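Local coordinates for protein phosphodiesterase (Candida albicans, PDB 6CPU) that belongs to the HD-type phosphodiesterase family and holds a zinc and a magnesium ion in a largely helical fold, at residues 46-51 with 89-94; 133-138 with 354-359; 216-221 with 552-557; 342-347 with 393-398. All coordinates share one frame; numbering follows the deposited sequence.

In the fold
Contact 1 closes early in the chain, at the four-stranded parallel sheet near the N-terminus; the other three belong to the mostly helical body. Contact 2 opens next and crosses contacts 3 and 4 in sequence, whereas contact 4 lies wholly between the two segments of contact 3. The centres of contacts 1 and 3 are about 44 Å apart, on opposite sides of the chain's centre; those of contacts 3 and 4 are about 25 Å apart. Contacts 1 and 4 meet where F93 CZ packs on I393 CG1 at 3.7 Å, so the sheet's helix also leans on the helical body. Helix 336-348 of contact 4 leads to zinc ligands H349 and D350, followed by the loop of contact 2.

Contact 1. Residues 46-51 with 89-94; sequences IVIIFP and LLIQFF
I91 of helix 84-94 faces I48 and F50 of segment 46-51, and the contact lies within a beta-alpha-beta crossover. The evidence is topological: strands 46-49 and 100-103 are parallel neighbours in a four-stranded sheet, and helix 84-94 comes between them in sequence. With 9.3 Å from I48 CA to I91 CA, the helix rests on the sheet through side chains alone.

The aliphatic part is a tip-to-tip meeting of two isoleucines. I48 is extended beyond CB (chi2 178°), which carries CD1 well off the strand, to 4.0 Å from I91 CG2. In I91 a chi2 of -53° turns CD1 back beside its own CA, and I48 CD1 lies 4.2 Å from I91 CD1. One methyl thus meets two branches of its partner.

The aromatic part is different in character. F50 and I91 run past each other in opposite directions, and the phenyl ring offers its edge, not a face, to I91. F84, at the start of the same helix, makes an edge-to-face pair with F50, and M102 of the adjoining strand touches both F50 and I91.

Backbone bonds hold the two platforms separately. I46 and I48 both pair with L101 of strand 100-103, V47 pairs with E3 and L5 on its other side, and in the helix F94 N donates to L90 O at 2.9 Å. The ring's approach to the helix ends at F50 CZ, 4.2 Å from I91 CG1.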
# COMPACT_ATOMS: atom_id res chain seq x y z
N ILE A 46 20.00 -10.87 -1.11
CA ILE A 46 20.03 -11.27 -2.50
C ILE A 46 21.30 -10.71 -3.13
O ILE A 46 21.58 -9.50 -3.01
CB ILE A 46 18.79 -10.80 -3.26
CG1 ILE A 46 17.54 -11.51 -2.73
CG2 ILE A 46 18.95 -11.02 -4.77
CD1 ILE A 46 16.25 -10.95 -3.25
N VAL A 47 22.06 -11.57 -3.79
CA VAL A 47 23.27 -11.16 -4.51
C VAL A 47 23.00 -11.28 -6.00
O VAL A 47 22.58 -12.34 -6.47
CB VAL A 47 24.51 -12.02 -4.15
CG1 VAL A 47 25.71 -11.60 -4.98
CG2 VAL A 47 24.81 -11.93 -2.66
N ILE A 48 23.20 -10.20 -6.75
CA ILE A 48 23.08 -10.23 -8.21
C ILE A 48 24.47 -10.12 -8.84
O ILE A 48 25.20 -9.19 -8.56
CB ILE A 48 22.15 -9.14 -8.75
CG1 ILE A 48 20.76 -9.26 -8.11
CG2 ILE A 48 22.01 -9.25 -10.27
CD1 ILE A 48 19.78 -8.20 -8.55
N ILE A 49 24.81 -11.09 -9.69
CA ILE A 49 26.11 -11.14 -10.37
C ILE A 49 25.92 -10.72 -11.81
O ILE A 49 25.25 -11.41 -12.59
CB ILE A 49 26.75 -12.54 -10.29
CG1 ILE A 49 26.69 -13.08 -8.86
CG2 ILE A 49 28.21 -12.49 -10.76
CD1 ILE A 49 27.22 -14.49 -8.70
N PHE A 50 26.49 -9.57 -12.15
CA PHE A 50 26.52 -9.05 -13.52
C PHE A 50 27.84 -9.42 -14.20
O PHE A 50 28.80 -9.79 -13.53
CB PHE A 50 26.39 -7.53 -13.52
CG PHE A 50 25.05 -7.03 -13.10
CD1 PHE A 50 24.03 -6.90 -14.02
CD2 PHE A 50 24.81 -6.69 -11.78
CE1 PHE A 50 22.78 -6.44 -13.64
CE2 PHE A 50 23.56 -6.22 -11.39
CZ PHE A 50 22.55 -6.09 -12.33
N PRO A 51 27.88 -9.33 -15.55
CA PRO A 51 29.16 -9.48 -16.27
C PRO A 51 30.13 -8.35 -15.95
O PRO A 51 29.69 -7.22 -15.71
CB PRO A 51 28.74 -9.41 -17.75
CG PRO A 51 27.27 -9.56 -17.79
CD PRO A 51 26.73 -9.14 -16.45
N LEU A 89 21.35 1.04 -11.92
CA LEU A 89 20.38 2.08 -11.57
C LEU A 89 18.97 1.49 -11.44
O LEU A 89 18.25 1.79 -10.47
CB LEU A 89 20.39 3.20 -12.61
CG LEU A 89 19.37 4.34 -12.47
CD1 LEU A 89 19.50 5.00 -11.11
CD2 LEU A 89 19.55 5.37 -13.58
N LEU A 90 18.60 0.65 -12.41
CA LEU A 90 17.29 -0.01 -12.41
C LEU A 90 17.08 -0.84 -11.12
O LEU A 90 16.06 -0.72 -10.46
CB LEU A 90 17.15 -0.89 -13.64
CG LEU A 90 15.75 -1.39 -14.02
CD1 LEU A 90 15.66 -1.69 -15.52
CD2 LEU A 90 15.35 -2.62 -13.23
N ILE A 91 18.04 -1.69 -10.79
CA ILE A 91 17.96 -2.55 -9.61
C ILE A 91 17.94 -1.71 -8.32
O ILE A 91 17.10 -1.94 -7.43
CB ILE A 91 19.15 -3.55 -9.59
CG1 ILE A 91 19.02 -4.60 -10.72
CG2 ILE A 91 19.28 -4.26 -8.25
CD1 ILE A 91 17.69 -5.34 -10.76
N GLN A 92 18.86 -0.76 -8.22
CA GLN A 92 18.94 0.12 -7.05
C GLN A 92 17.61 0.84 -6.75
O GLN A 92 17.21 0.96 -5.58
CB GLN A 92 20.05 1.14 -7.29
CG GLN A 92 20.51 1.92 -6.08
CD GLN A 92 21.52 3.00 -6.44
OE1 GLN A 92 21.46 3.61 -7.52
NE2 GLN A 92 22.45 3.25 -5.54
N PHE A 93 16.96 1.35 -7.79
CA PHE A 93 15.76 2.17 -7.64
C PHE A 93 14.50 1.33 -7.53
O PHE A 93 13.72 1.49 -6.59
CB PHE A 93 15.58 3.16 -8.79
CG PHE A 93 14.37 4.04 -8.63
CD1 PHE A 93 14.39 5.10 -7.73
CD2 PHE A 93 13.21 3.80 -9.34
CE1 PHE A 93 13.27 5.90 -7.55
CE2 PHE A 93 12.09 4.60 -9.17
CZ PHE A 93 12.13 5.66 -8.28
N PHE A 94 14.28 0.45 -8.49
CA PHE A 94 13.03 -0.32 -8.52
C PHE A 94 13.00 -1.47 -7.53
O PHE A 94 11.93 -1.92 -7.18
CB PHE A 94 12.71 -0.82 -9.92
CG PHE A 94 12.47 0.30 -10.90
CD1 PHE A 94 11.25 0.95 -10.95
CD2 PHE A 94 13.49 0.72 -11.75
CE1 PHE A 94 11.04 1.98 -11.86
CE2 PHE A 94 13.29 1.77 -12.63
CZ PHE A 94 12.06 2.39 -12.69

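Contact 2. Residues 133-138 with 354-359; sequences NWTGTT and PGTTND
T135, at the C-terminal end of helix 127-135, sets its methyl against P354, while W134 brings an indole edge to the same proline. The helix finishes in a Schellman motif: G136 has left helical geometry with phi 70°, and two bonds run back into the last turn. Segment 354-359 follows zinc ligands H349 and D350 and leads into helix 358-363, where T357 is the N-cap and its OG1 caps F360 N. The side chain of P354 is about 9 Å from the magnesium ion, so the contact borders the metal region without entering it.

The T135 side chain divides its work at CB. With chi1 at 56°, OG1 lies between the backbone N and the carbonyl carbon and turns back to its own helix, where it bonds to V131 O; it also accepts a bond from T137 OG1 at 2.8 Å. The other branch, CG2, is anti to the carbonyl carbon and is the branch that crosses to segment 354-359. The two side chains, T135 and P354, cross at about a right angle, with T135 CG2 3.7 Å from P354 CB and 3.8 Å from P354 CG; the same methyl also lies 4.0 Å from T356 CG2.

W134 approaches differently. Its six-membered ring stands beside P354 with the proline carbonyl near the ring plane, and K268 makes a cation-pi contact with this indole. At that edge, W134 CE3 is 3.7 Å from P354 O.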
# COMPACT_ATOMS: atom_id res chain seq x y z
N ASN A 133 15.26 -2.24 11.92
CA ASN A 133 16.19 -1.75 10.89
C ASN A 133 15.54 -0.60 10.13
O ASN A 133 16.14 0.48 9.98
CB ASN A 133 16.54 -2.82 9.85
CG ASN A 133 17.33 -4.01 10.41
OD1 ASN A 133 18.13 -3.90 11.34
ND2 ASN A 133 17.15 -5.15 9.75
N TRP A 134 14.33 -0.83 9.62
CA TRP A 134 13.64 0.15 8.76
C TRP A 134 13.41 1.45 9.51
O TRP A 134 13.57 2.53 8.94
CB TRP A 134 12.30 -0.37 8.27
CG TRP A 134 12.36 -1.60 7.44
CD1 TRP A 134 13.34 -1.95 6.55
CD2 TRP A 134 11.37 -2.61 7.38
NE1 TRP A 134 13.03 -3.16 5.96
CE2 TRP A 134 11.82 -3.58 6.45
CE3 TRP A 134 10.15 -2.80 8.03
CZ2 TRP A 134 11.08 -4.72 6.15
CZ3 TRP A 134 9.43 -3.95 7.74
CH2 TRP A 134 9.90 -4.89 6.82
N THR A 135 13.00 1.35 10.78
CA THR A 135 12.61 2.53 11.56
C THR A 135 13.80 3.20 12.26
O THR A 135 13.63 4.27 12.84
CB THR A 135 11.58 2.16 12.65
OG1 THR A 135 12.14 1.12 13.46
CG2 THR A 135 10.27 1.70 12.05
N GLY A 136 14.97 2.57 12.24
CA GLY A 136 16.16 3.13 12.89
C GLY A 136 16.09 3.12 14.41
O GLY A 136 16.70 3.97 15.08
N THR A 137 15.33 2.18 14.96
CA THR A 137 15.10 2.14 16.42
C THR A 137 15.90 1.05 17.14
O THR A 137 15.88 0.99 18.38
CB THR A 137 13.60 2.00 16.75
OG1 THR A 137 13.06 0.84 16.10
CG2 THR A 137 12.84 3.23 16.31
N THR A 138 16.60 0.21 16.38
CA THR A 138 17.47 -0.83 16.96
C THR A 138 18.96 -0.69 16.54
O THR A 138 19.59 -1.66 16.09
CB THR A 138 16.98 -2.24 16.59
OG1 THR A 138 16.85 -2.36 15.17
CG2 THR A 138 15.64 -2.53 17.26
N PRO A 354 6.21 0.94 7.85
CA PRO A 354 7.12 -0.04 8.43
C PRO A 354 6.48 -1.00 9.46
O PRO A 354 7.16 -1.85 10.01
CB PRO A 354 8.14 0.85 9.15
CG PRO A 354 7.31 1.98 9.63
CD PRO A 354 6.32 2.24 8.54
N GLY A 355 5.19 -0.85 9.68
CA GLY A 355 4.44 -1.73 10.57
C GLY A 355 4.40 -1.22 12.01
O GLY A 355 4.13 -2.00 12.93
N THR A 356 4.66 0.07 12.22
CA THR A 356 4.60 0.70 13.56
C THR A 356 3.45 1.72 13.65
O THR A 356 2.44 1.56 12.99
CB THR A 356 5.98 1.31 13.94
OG1 THR A 356 6.32 2.34 13.03
CG2 THR A 356 7.06 0.27 13.91
N THR A 357 3.58 2.74 14.50
CA THR A 357 2.57 3.78 14.66
C THR A 357 3.30 5.09 14.90
O THR A 357 4.47 5.07 15.30
CB THR A 357 1.70 3.55 15.93
OG1 THR A 357 2.56 3.54 17.08
CG2 THR A 357 0.94 2.24 15.86
N ASN A 358 2.62 6.22 14.72
CA ASN A 358 3.21 7.52 15.04
C ASN A 358 3.66 7.57 16.50
O ASN A 358 4.77 8.01 16.80
CB ASN A 358 2.27 8.69 14.71
CG ASN A 358 2.23 9.01 13.22
OD1 ASN A 358 3.13 8.67 12.48
ND2 ASN A 358 1.17 9.68 12.79
N ASP A 359 2.83 7.06 17.41
CA ASP A 359 3.18 7.06 18.83
C ASP A 359 4.51 6.35 19.10
O ASP A 359 5.33 6.86 19.86
CB ASP A 359 2.05 6.44 19.67
CG ASP A 359 0.83 7.34 19.76
OD1 ASP A 359 1.00 8.58 19.66
OD2 ASP A 359 -0.30 6.82 19.93

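Contact 3. Residues 216-221 with 552-557; sequences GHWSFP and QYTCDI
The loop joining helices 205-216 and 227-242 packs on the first turns of the C-terminal helix 552-569 through W218, which meets Y553, T554 and I557. The indole presents a face to the edge of the tyrosine: the W218 five-membered ring and the Y553 ring have centroids 5.0 Å apart and planes at 90°, a T-shaped stack. Y553 CE1 stands over the indole centre, 3.6 Å from W218 CE2. The Y553 chi1 of 78° puts CG between the backbone N and the carbonyl carbon, directing the ring at the loop.

This arrangement ties the loop after helix 205-216 to helix 552-569, more than 300 residues further along the chain, with the W218 side chain about 14 Å from the zinc ion. Y553 OH lies over the six-membered part of the indole, 3.2 Å from W218 CZ3, and this buried oxygen has no hydrogen-bonding partner in the model. W218 NE1, by contrast, bonds to T467 O, and R468 makes a cation-pi contact with the same indole. R292 does likewise with Y553. I557 approaches obliquely, its CD1 methyl 3.7 Å from W218 NE1; T554 CG2 is more distant, 4.3 Å from W218 CZ2.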
# COMPACT_ATOMS: atom_id res chain seq x y z
N GLY A 216 -16.99 -5.33 -6.81
CA GLY A 216 -18.38 -4.95 -6.70
C GLY A 216 -19.05 -5.07 -5.35
O GLY A 216 -20.04 -4.40 -5.13
N HIS A 217 -18.52 -5.89 -4.44
CA HIS A 217 -19.12 -6.06 -3.10
C HIS A 217 -18.61 -5.05 -2.08
O HIS A 217 -17.40 -4.80 -2.00
CB HIS A 217 -18.79 -7.44 -2.55
CG HIS A 217 -19.59 -8.55 -3.15
ND1 HIS A 217 -19.29 -9.11 -4.38
CD2 HIS A 217 -20.68 -9.22 -2.69
CE1 HIS A 217 -20.15 -10.07 -4.64
NE2 HIS A 217 -21.00 -10.16 -3.64
N TRP A 218 -19.51 -4.49 -1.27
CA TRP A 218 -19.08 -3.72 -0.09
C TRP A 218 -18.41 -4.64 0.92
O TRP A 218 -17.52 -4.22 1.65
CB TRP A 218 -20.25 -2.97 0.57
CG TRP A 218 -19.79 -2.23 1.80
CD1 TRP A 218 -20.09 -2.53 3.09
CD2 TRP A 218 -18.89 -1.13 1.84
NE1 TRP A 218 -19.45 -1.66 3.94
CE2 TRP A 218 -18.71 -0.78 3.19
CE3 TRP A 218 -18.24 -0.37 0.85
CZ2 TRP A 218 -17.90 0.28 3.59
CZ3 TRP A 218 -17.43 0.69 1.25
CH2 TRP A 218 -17.27 1.00 2.61
N SER A 219 -18.83 -5.90 0.96
CA SER A 219 -18.13 -6.91 1.76
C SER A 219 -16.91 -7.40 0.97
O SER A 219 -16.82 -8.56 0.58
CB SER A 219 -19.08 -8.07 2.09
OG SER A 219 -18.54 -8.88 3.13
N PHE A 220 -15.95 -6.50 0.77
CA PHE A 220 -14.79 -6.77 -0.06
C PHE A 220 -13.93 -7.84 0.60
O PHE A 220 -13.40 -7.61 1.69
CB PHE A 220 -13.99 -5.48 -0.24
CG PHE A 220 -12.81 -5.59 -1.17
CD1 PHE A 220 -12.97 -6.03 -2.47
CD2 PHE A 220 -11.54 -5.21 -0.75
CE1 PHE A 220 -11.88 -6.12 -3.33
CE2 PHE A 220 -10.45 -5.29 -1.61
CZ PHE A 220 -10.62 -5.74 -2.90
N PRO A 221 -13.80 -9.03 -0.05
CA PRO A 221 -13.19 -10.17 0.61
C PRO A 221 -11.66 -10.11 0.54
O PRO A 221 -11.02 -11.07 0.09
CB PRO A 221 -13.73 -11.35 -0.20
CG PRO A 221 -13.81 -10.80 -1.58
CD PRO A 221 -14.24 -9.37 -1.42
N GLN A 552 -24.98 6.78 4.40
CA GLN A 552 -25.65 6.41 5.66
C GLN A 552 -25.50 4.93 5.97
O GLN A 552 -25.41 4.54 7.14
CB GLN A 552 -27.15 6.82 5.60
CG GLN A 552 -27.98 6.45 6.83
CD GLN A 552 -27.54 7.17 8.09
OE1 GLN A 552 -27.13 8.33 8.06
NE2 GLN A 552 -27.65 6.48 9.22
N TYR A 553 -25.45 4.09 4.93
CA TYR A 553 -25.30 2.66 5.12
C TYR A 553 -24.10 2.29 6.00
O TYR A 553 -24.13 1.27 6.69
CB TYR A 553 -25.22 1.95 3.76
CG TYR A 553 -23.87 2.06 3.07
CD1 TYR A 553 -22.89 1.09 3.27
CD2 TYR A 553 -23.59 3.13 2.23
CE1 TYR A 553 -21.66 1.19 2.64
CE2 TYR A 553 -22.36 3.23 1.60
CZ TYR A 553 -21.40 2.25 1.80
OH TYR A 553 -20.17 2.35 1.17
N THR A 554 -23.04 3.12 5.98
CA THR A 554 -21.88 2.89 6.84
C THR A 554 -22.26 2.98 8.31
O THR A 554 -21.90 2.11 9.11
CB THR A 554 -20.72 3.86 6.54
OG1 THR A 554 -21.18 5.22 6.63
CG2 THR A 554 -20.15 3.61 5.15
N CYS A 555 -23.01 4.02 8.67
CA CYS A 555 -23.53 4.15 10.03
C CYS A 555 -24.42 2.96 10.42
O CYS A 555 -24.37 2.47 11.55
CB CYS A 555 -24.30 5.45 10.19
SG CYS A 555 -23.42 6.91 9.59
N ASP A 556 -25.22 2.48 9.47
CA ASP A 556 -26.10 1.32 9.70
C ASP A 556 -25.32 0.07 10.07
O ASP A 556 -25.70 -0.64 11.00
CB ASP A 556 -26.98 1.03 8.48
CG ASP A 556 -27.89 2.20 8.11
OD1 ASP A 556 -28.16 3.06 8.97
OD2 ASP A 556 -28.33 2.25 6.94
N ILE A 557 -24.22 -0.18 9.36
CA ILE A 557 -23.40 -1.37 9.62
C ILE A 557 -22.57 -1.22 10.90
O ILE A 557 -22.40 -2.20 11.63
CB ILE A 557 -22.48 -1.73 8.43
CG1 ILE A 557 -23.32 -2.07 7.19
CG2 ILE A 557 -21.59 -2.92 8.78
CD1 ILE A 557 -22.53 -2.13 5.90

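Contact 4. Residues 342-347 with 393-398; sequences LLVAAL and ICWPDL
V344, on helix 336-348, pushes its two methyls toward W395 and L398, and these three buried side chains form the close-packed part of the contact. V344 CG2 is 3.8 Å from W395 CZ3, reaching the indole obliquely, and 4.0 Å from L398 CD2. The second branch, V344 CG1, is also 4.0 Å from L398 CD2, so the valine and the leucine meet tip to tip with both valine methyls engaged. L398 in turn supports the indole: its CB lies 3.5 Å above one face of W395, offset toward the rim.

W395 sits between helix 377-394 and helix 396-400, leaving the first and standing at the N-cap position of the second; L398 N bonds back to W395 O at 3.0 Å. Its chi1 of -151° carries the ring away from the backbone N and over to V344, and F259 adds an edge-to-face partner.

The backbones stay apart, V344 CA and L398 CA being 9.8 Å from each other, and side chains bridge them. Around this the interface is loose: L343 and L347 do not touch segment 393-398, and both pack on helix 227-242. A346 O, in the last turn of helix 336-348, is hydrogen-bonded to ND1 of the zinc ligand H349 just beyond the helix. On the far side of segment 393-398, P396 and D397 reach toward solvent. The contact itself is wholly apolar, joining two parts of the helical core by the fit of methyls and ring and not by directional bonds.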
# COMPACT_ATOMS: atom_id res chain seq x y z
N LEU A 342 -8.43 11.17 -5.81
CA LEU A 342 -8.77 10.57 -4.53
C LEU A 342 -8.40 9.08 -4.53
O LEU A 342 -7.83 8.57 -3.56
CB LEU A 342 -10.27 10.71 -4.24
CG LEU A 342 -10.75 10.79 -2.79
CD1 LEU A 342 -12.14 10.18 -2.67
CD2 LEU A 342 -9.84 10.13 -1.76
N LEU A 343 -8.75 8.40 -5.62
CA LEU A 343 -8.45 6.98 -5.75
C LEU A 343 -6.95 6.71 -5.75
O LEU A 343 -6.49 5.81 -5.06
CB LEU A 343 -9.07 6.42 -7.02
CG LEU A 343 -10.60 6.41 -6.99
CD1 LEU A 343 -11.16 6.16 -8.37
CD2 LEU A 343 -11.10 5.38 -5.99
N VAL A 344 -6.19 7.50 -6.52
CA VAL A 344 -4.73 7.40 -6.52
C VAL A 344 -4.15 7.67 -5.12
O VAL A 344 -3.30 6.92 -4.65
CB VAL A 344 -4.09 8.28 -7.63
CG1 VAL A 344 -2.59 8.36 -7.48
CG2 VAL A 344 -4.42 7.72 -9.01
N ALA A 345 -4.64 8.69 -4.42
CA ALA A 345 -4.20 8.93 -3.04
C ALA A 345 -4.49 7.78 -2.10
O ALA A 345 -3.65 7.43 -1.28
CB ALA A 345 -4.79 10.22 -2.49
N ALA A 346 -5.68 7.18 -2.19
CA ALA A 346 -5.98 6.03 -1.36
C ALA A 346 -5.01 4.88 -1.64
O ALA A 346 -4.53 4.22 -0.70
CB ALA A 346 -7.43 5.57 -1.58
N LEU A 347 -4.70 4.65 -2.92
CA LEU A 347 -3.74 3.62 -3.31
C LEU A 347 -2.36 3.81 -2.65
O LEU A 347 -1.73 2.83 -2.20
CB LEU A 347 -3.60 3.59 -4.84
CG LEU A 347 -2.59 2.59 -5.40
CD1 LEU A 347 -2.90 1.16 -4.96
CD2 LEU A 347 -2.54 2.69 -6.91
N ILE A 393 8.03 9.35 -11.23
CA ILE A 393 8.61 8.44 -12.22
C ILE A 393 7.55 7.77 -13.09
O ILE A 393 7.66 7.75 -14.32
CB ILE A 393 9.50 7.37 -11.54
CG1 ILE A 393 10.60 8.03 -10.69
CG2 ILE A 393 10.07 6.38 -12.55
CD1 ILE A 393 11.42 9.09 -11.40
N CYS A 394 6.50 7.22 -12.47
CA CYS A 394 5.51 6.42 -13.18
C CYS A 394 4.39 7.21 -13.87
O CYS A 394 3.84 6.73 -14.86
CB CYS A 394 4.85 5.43 -12.24
SG CYS A 394 6.02 4.23 -11.61
N TRP A 395 4.04 8.37 -13.34
CA TRP A 395 2.85 9.11 -13.80
C TRP A 395 3.03 10.63 -13.61
O TRP A 395 2.16 11.30 -13.04
CB TRP A 395 1.62 8.59 -13.03
CG TRP A 395 0.32 8.68 -13.76
CD1 TRP A 395 0.05 9.37 -14.91
CD2 TRP A 395 -0.91 8.07 -13.36
NE1 TRP A 395 -1.27 9.22 -15.25
CE2 TRP A 395 -1.89 8.43 -14.32
CE3 TRP A 395 -1.29 7.25 -12.29
CZ2 TRP A 395 -3.22 8.00 -14.23
CZ3 TRP A 395 -2.61 6.83 -12.21
CH2 TRP A 395 -3.56 7.20 -13.16
N PRO A 396 4.16 11.18 -14.09
CA PRO A 396 4.45 12.60 -13.85
C PRO A 396 3.38 13.56 -14.39
O PRO A 396 3.13 14.61 -13.77
CB PRO A 396 5.79 12.83 -14.56
CG PRO A 396 5.92 11.70 -15.51
CD PRO A 396 5.22 10.54 -14.88
N ASP A 397 2.74 13.20 -15.49
CA ASP A 397 1.70 14.05 -16.06
C ASP A 397 0.42 14.09 -15.22
O ASP A 397 -0.35 15.04 -15.33
CB ASP A 397 1.42 13.68 -17.52
CG ASP A 397 2.59 14.00 -18.45
OD1 ASP A 397 3.59 14.63 -18.03
OD2 ASP A 397 2.51 13.62 -19.64
N LEU A 398 0.17 13.11 -14.35
CA LEU A 398 -0.94 13.23 -13.40
C LEU A 398 -0.65 14.32 -12.36
O LEU A 398 -1.56 15.05 -11.96
CB LEU A 398 -1.27 11.89 -12.71
CG LEU A 398 -2.35 11.92 -11.60
CD1 LEU A 398 -3.74 12.16 -12.18
CD2 LEU A 398 -2.36 10.65 -10.77